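Local coordinates for protein AvtR (Acidianus filamentous virus 6, PDB 4HV0) that probably regulates viral gene transcription by binding DNA through ribbon-helix-helix elements, at residues E11-K16 and R90-M95. Sequence-based numbering, arbitrary orientation.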
ATOM      1  N   GLU A  11      -9.409  -1.778  -4.483  1.00 86.20           N
ATOM      2  CA  GLU A  11      -9.886  -2.670  -5.540  1.00 94.65           C
ATOM      3  C   GLU A  11      -8.689  -3.079  -6.389  1.00 93.61           C
ATOM      4  O   GLU A  11      -8.450  -4.278  -6.607  1.00 94.63           O
ATOM      5  CB  GLU A  11     -10.979  -2.032  -6.426  1.00 92.45           C
ATOM      6  CG  GLU A  11     -12.259  -1.601  -5.719  1.00 98.05           C
ATOM      7  CD  GLU A  11     -12.851  -2.644  -4.777  1.00104.21           C
ATOM      8  OE1 GLU A  11     -12.804  -3.856  -5.064  1.00109.59           O
ATOM      9  OE2 GLU A  11     -13.377  -2.247  -3.714  1.00117.30           O
ATOM     10  N   PHE A  12      -7.926  -2.082  -6.832  1.00 87.86           N
ATOM     11  CA  PHE A  12      -6.748  -2.335  -7.640  1.00 81.72           C
ATOM     12  C   PHE A  12      -5.772  -3.298  -6.974  1.00 77.03           C
ATOM     13  O   PHE A  12      -5.318  -4.237  -7.598  1.00 79.11           O
ATOM     14  CB  PHE A  12      -6.024  -1.044  -7.956  1.00 80.90           C
ATOM     15  CG  PHE A  12      -4.675  -1.270  -8.564  1.00 89.08           C
ATOM     16  CD1 PHE A  12      -4.548  -1.495  -9.931  1.00 88.13           C
ATOM     17  CD2 PHE A  12      -3.529  -1.294  -7.769  1.00 90.59           C
ATOM     18  CE1 PHE A  12      -3.308  -1.717 -10.506  1.00 78.82           C
ATOM     19  CE2 PHE A  12      -2.280  -1.521  -8.341  1.00 91.56           C
ATOM     20  CZ  PHE A  12      -2.175  -1.733  -9.711  1.00 85.65           C
ATOM     21  N   LEU A  13      -5.465  -3.075  -5.710  1.00 72.66           N
ATOM     22  CA  LEU A  13      -4.563  -3.964  -4.990  1.00 72.24           C
ATOM     23  C   LEU A  13      -5.130  -5.359  -4.821  1.00 79.57           C
ATOM     24  O   LEU A  13      -4.400  -6.345  -4.893  1.00 84.04           O
ATOM     25  CB  LEU A  13      -4.272  -3.405  -3.603  1.00 73.14           C
ATOM     26  CG  LEU A  13      -3.408  -2.138  -3.522  1.00 73.90           C
ATOM     27  CD1 LEU A  13      -3.389  -1.611  -2.079  1.00 75.83           C
ATOM     28  CD2 LEU A  13      -1.993  -2.354  -4.054  1.00 66.94           C
ATOM     29  N   LYS A  14      -6.434  -5.452  -4.602  1.00 89.52           N
ATOM     30  CA  LYS A  14      -7.082  -6.749  -4.417  1.00 97.04           C
ATOM     31  C   LYS A  14      -7.006  -7.595  -5.702  1.00 94.96           C
ATOM     32  O   LYS A  14      -6.779  -8.806  -5.620  1.00 92.40           O
ATOM     33  CB  LYS A  14      -8.539  -6.562  -3.976  1.00101.70           C
ATOM     34  CG  LYS A  14      -9.167  -7.791  -3.327  1.00102.14           C
ATOM     35  CD  LYS A  14     -10.355  -7.442  -2.443  1.00103.45           C
ATOM     36  CE  LYS A  14     -11.525  -6.842  -3.214  1.00101.24           C
ATOM     37  NZ  LYS A  14     -12.234  -7.926  -3.943  1.00 93.88           N
ATOM     38  N   LYS A  15      -7.190  -6.949  -6.863  1.00 91.18           N
ATOM     39  CA  LYS A  15      -7.095  -7.619  -8.164  1.00 96.66           C
ATOM     40  C   LYS A  15      -5.706  -8.127  -8.455  1.00 98.41           C
ATOM     41  O   LYS A  15      -5.576  -9.235  -8.939  1.00107.62           O
ATOM     42  CB  LYS A  15      -7.536  -6.710  -9.323  1.00 97.53           C
ATOM     43  CG  LYS A  15      -9.039  -6.453  -9.401  1.00113.55           C
ATOM     44  CD  LYS A  15      -9.358  -5.161 -10.153  1.00117.77           C
ATOM     45  CE  LYS A  15     -10.865  -4.879 -10.135  1.00117.04           C
ATOM     46  NZ  LYS A  15     -11.298  -3.557 -10.681  1.00118.34           N
ATOM     47  N   LYS A  16      -4.672  -7.340  -8.170  1.00100.44           N
ATOM     48  CA  LYS A  16      -3.326  -7.862  -8.330  1.00 97.54           C
ATOM     49  C   LYS A  16      -3.097  -8.992  -7.329  1.00 98.44           C
ATOM     50  O   LYS A  16      -2.505  -9.994  -7.683  1.00 93.17           O
ATOM     51  CB  LYS A  16      -2.246  -6.790  -8.172  1.00105.82           C
ATOM     52  CG  LYS A  16      -2.298  -5.704  -9.233  1.00111.00           C
ATOM     53  CD  LYS A  16      -0.909  -5.232  -9.649  1.00111.16           C
ATOM     54  CE  LYS A  16      -0.319  -6.113 -10.745  1.00114.40           C
ATOM     55  NZ  LYS A  16       0.586  -5.336 -11.635  1.00114.80           N
ATOM     56  N   ARG A  90      -1.927   8.428  -1.986  1.00 41.13           N
ATOM     57  CA  ARG A  90      -1.835   9.211  -3.184  1.00 40.62           C
ATOM     58  C   ARG A  90      -0.731   8.647  -4.125  1.00 46.06           C
ATOM     59  O   ARG A  90      -0.919   8.634  -5.330  1.00 43.10           O
ATOM     60  CB  ARG A  90      -1.539  10.664  -2.877  1.00 41.47           C
ATOM     61  CG  ARG A  90      -1.646  11.575  -4.108  1.00 36.44           C
ATOM     62  CD  ARG A  90      -1.264  12.973  -3.695  1.00 39.85           C
ATOM     63  NE  ARG A  90      -0.035  13.375  -4.381  1.00 47.54           N
ATOM     64  CZ  ARG A  90       0.959  14.078  -3.859  1.00 47.70           C
ATOM     65  NH1 ARG A  90       0.919  14.501  -2.622  1.00 53.39           N
ATOM     66  NH2 ARG A  90       2.001  14.363  -4.595  1.00 56.96           N
ATOM     67  N   PHE A  91       0.376   8.169  -3.559  1.00 39.47           N
ATOM     68  CA  PHE A  91       1.422   7.557  -4.349  1.00 49.05           C
ATOM     69  C   PHE A  91       0.888   6.334  -5.106  1.00 48.05           C
ATOM     70  O   PHE A  91       1.022   6.253  -6.308  1.00 50.23           O
ATOM     71  CB  PHE A  91       2.568   7.195  -3.407  1.00 52.69           C
ATOM     72  CG  PHE A  91       3.650   6.381  -4.009  1.00 51.97           C
ATOM     73  CD1 PHE A  91       4.726   6.982  -4.610  1.00 61.07           C
ATOM     74  CD2 PHE A  91       3.651   5.012  -3.855  1.00 62.85           C
ATOM     75  CE1 PHE A  91       5.752   6.215  -5.128  1.00 70.67           C
ATOM     76  CE2 PHE A  91       4.680   4.235  -4.351  1.00 63.99           C
ATOM     77  CZ  PHE A  91       5.728   4.833  -4.992  1.00 63.20           C
ATOM     78  N   LEU A  92       0.220   5.429  -4.408  1.00 50.76           N
ATOM     79  CA  LEU A  92      -0.398   4.274  -5.068  1.00 56.66           C
ATOM     80  C   LEU A  92      -1.473   4.686  -6.082  1.00 57.51           C
ATOM     81  O   LEU A  92      -1.594   4.083  -7.135  1.00 65.66           O
ATOM     82  CB  LEU A  92      -1.033   3.338  -4.049  1.00 50.19           C
ATOM     83  CG  LEU A  92      -0.103   2.691  -3.045  1.00 48.70           C
ATOM     84  CD1 LEU A  92      -0.914   2.126  -1.904  1.00 45.19           C
ATOM     85  CD2 LEU A  92       0.687   1.587  -3.742  1.00 49.44           C
ATOM     86  N   LYS A  93      -2.217   5.742  -5.784  1.00 56.87           N
ATOM     87  CA  LYS A  93      -3.249   6.240  -6.704  1.00 64.95           C
ATOM     88  C   LYS A  93      -2.652   6.765  -8.010  1.00 62.92           C
ATOM     89  O   LYS A  93      -3.193   6.538  -9.077  1.00 72.88           O
ATOM     90  CB  LYS A  93      -4.063   7.342  -6.012  1.00 68.26           C
ATOM     91  CG  LYS A  93      -5.427   7.640  -6.589  1.00 68.02           C
ATOM     92  CD  LYS A  93      -6.282   8.470  -5.613  1.00 86.15           C
ATOM     93  CE  LYS A  93      -5.669   9.834  -5.213  1.00 86.93           C
ATOM     94  NZ  LYS A  93      -6.430  10.684  -4.237  1.00 81.96           N
ATOM     95  N   GLU A  94      -1.532   7.471  -7.920  1.00 64.35           N
ATOM     96  CA  GLU A  94      -0.863   7.999  -9.103  1.00 63.65           C
ATOM     97  C   GLU A  94      -0.231   6.908  -9.961  1.00 63.95           C
ATOM     98  O   GLU A  94      -0.067   7.055 -11.167  1.00 70.95           O
ATOM     99  CB  GLU A  94       0.233   8.979  -8.691  1.00 62.74           C
ATOM    100  CG  GLU A  94      -0.298  10.261  -8.065  1.00 63.58           C
ATOM    101  CD  GLU A  94       0.794  11.254  -7.755  1.00 73.95           C
ATOM    102  OE1 GLU A  94       1.969  11.038  -8.185  1.00 90.44           O
ATOM    103  OE2 GLU A  94       0.480  12.268  -7.106  1.00 78.02           O
HETATM  104  N   MSE A  95       0.183   5.840  -9.309  1.00 72.87           N
HETATM  105  CA  MSE A  95       0.795   4.713  -9.963  1.00 73.01           C
HETATM  106  C   MSE A  95      -0.270   3.964 -10.720  1.00 78.68           C
HETATM  107  O   MSE A  95      -0.040   3.552 -11.842  1.00 92.02           O
HETATM  108  CB  MSE A  95       1.347   3.910  -8.809  1.00 63.85           C
HETATM  109  CG  MSE A  95       2.344   2.927  -9.326  1.00 68.42           C
HETATM  110 SE   MSE A  95       2.408   1.611  -7.889  0.50 75.33          SE
HETATM  111  CE  MSE A  95       0.828   0.526  -8.311  1.00 76.04           C
TER
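A small apolar helix-to-helix contact, partly buried, joins helix 7-19 to helix 88-97 through two side-chain pairs, Phe12 with Met95 and Leu13 with Leu92. The two segments bury 126 Å² between them, both sides summed. The backbones stay well apart: the CA atoms of Leu13 and Leu92 are 9.2 Å from each other. The gap is bridged by the ends of the side chains, and Leu13 and Met95 come nearer at theirs. Met95, modelled as selenomethionine, has CG anti to the backbone N (chi1 -164°), and a bend at chi3 (82°) turns the terminal methyl to the aromatic ring. Met95 CE lies 3.7 Å from Phe12 CE2 and 4.0 Å from Phe12 CZ. The methyl thus meets the outer part of the ring obliquely, and the two side chains cross at about a right angle. Lys16 CG, one turn on in the same helix, lies over the rim of one face, 4.0 Å above the ring plane.

Helix 7-19 follows strand 3-6 and precedes helix 24-36, the order of a ribbon-helix-helix unit, in agreement with the copG family match. Strand 60-65 pairs antiparallel with strand 3-6 and leads to helices 71-84 and 88-97; the last packs against this unit. Its Arg90-Glu94 salt bridge does not touch 11-16; Glu94 OE2 lies in the guanidinium plane and is met on its anti side. Met95 also touches Ile31 and Tyr35 of helix 24-36, reaching both helices of the motif.

The leucine pair is looser and buried. Leu13 CD1 and Leu92 CD1 approach to 4.5 Å. Leu13 also packs on Val24, Val27 and Ile65, while Leu92 touches Val9, one turn before Leu13. A salt bridge from Lys93 NZ to Glu6 OE2 adds a polar tie between helix 88-97 and strand 3-6.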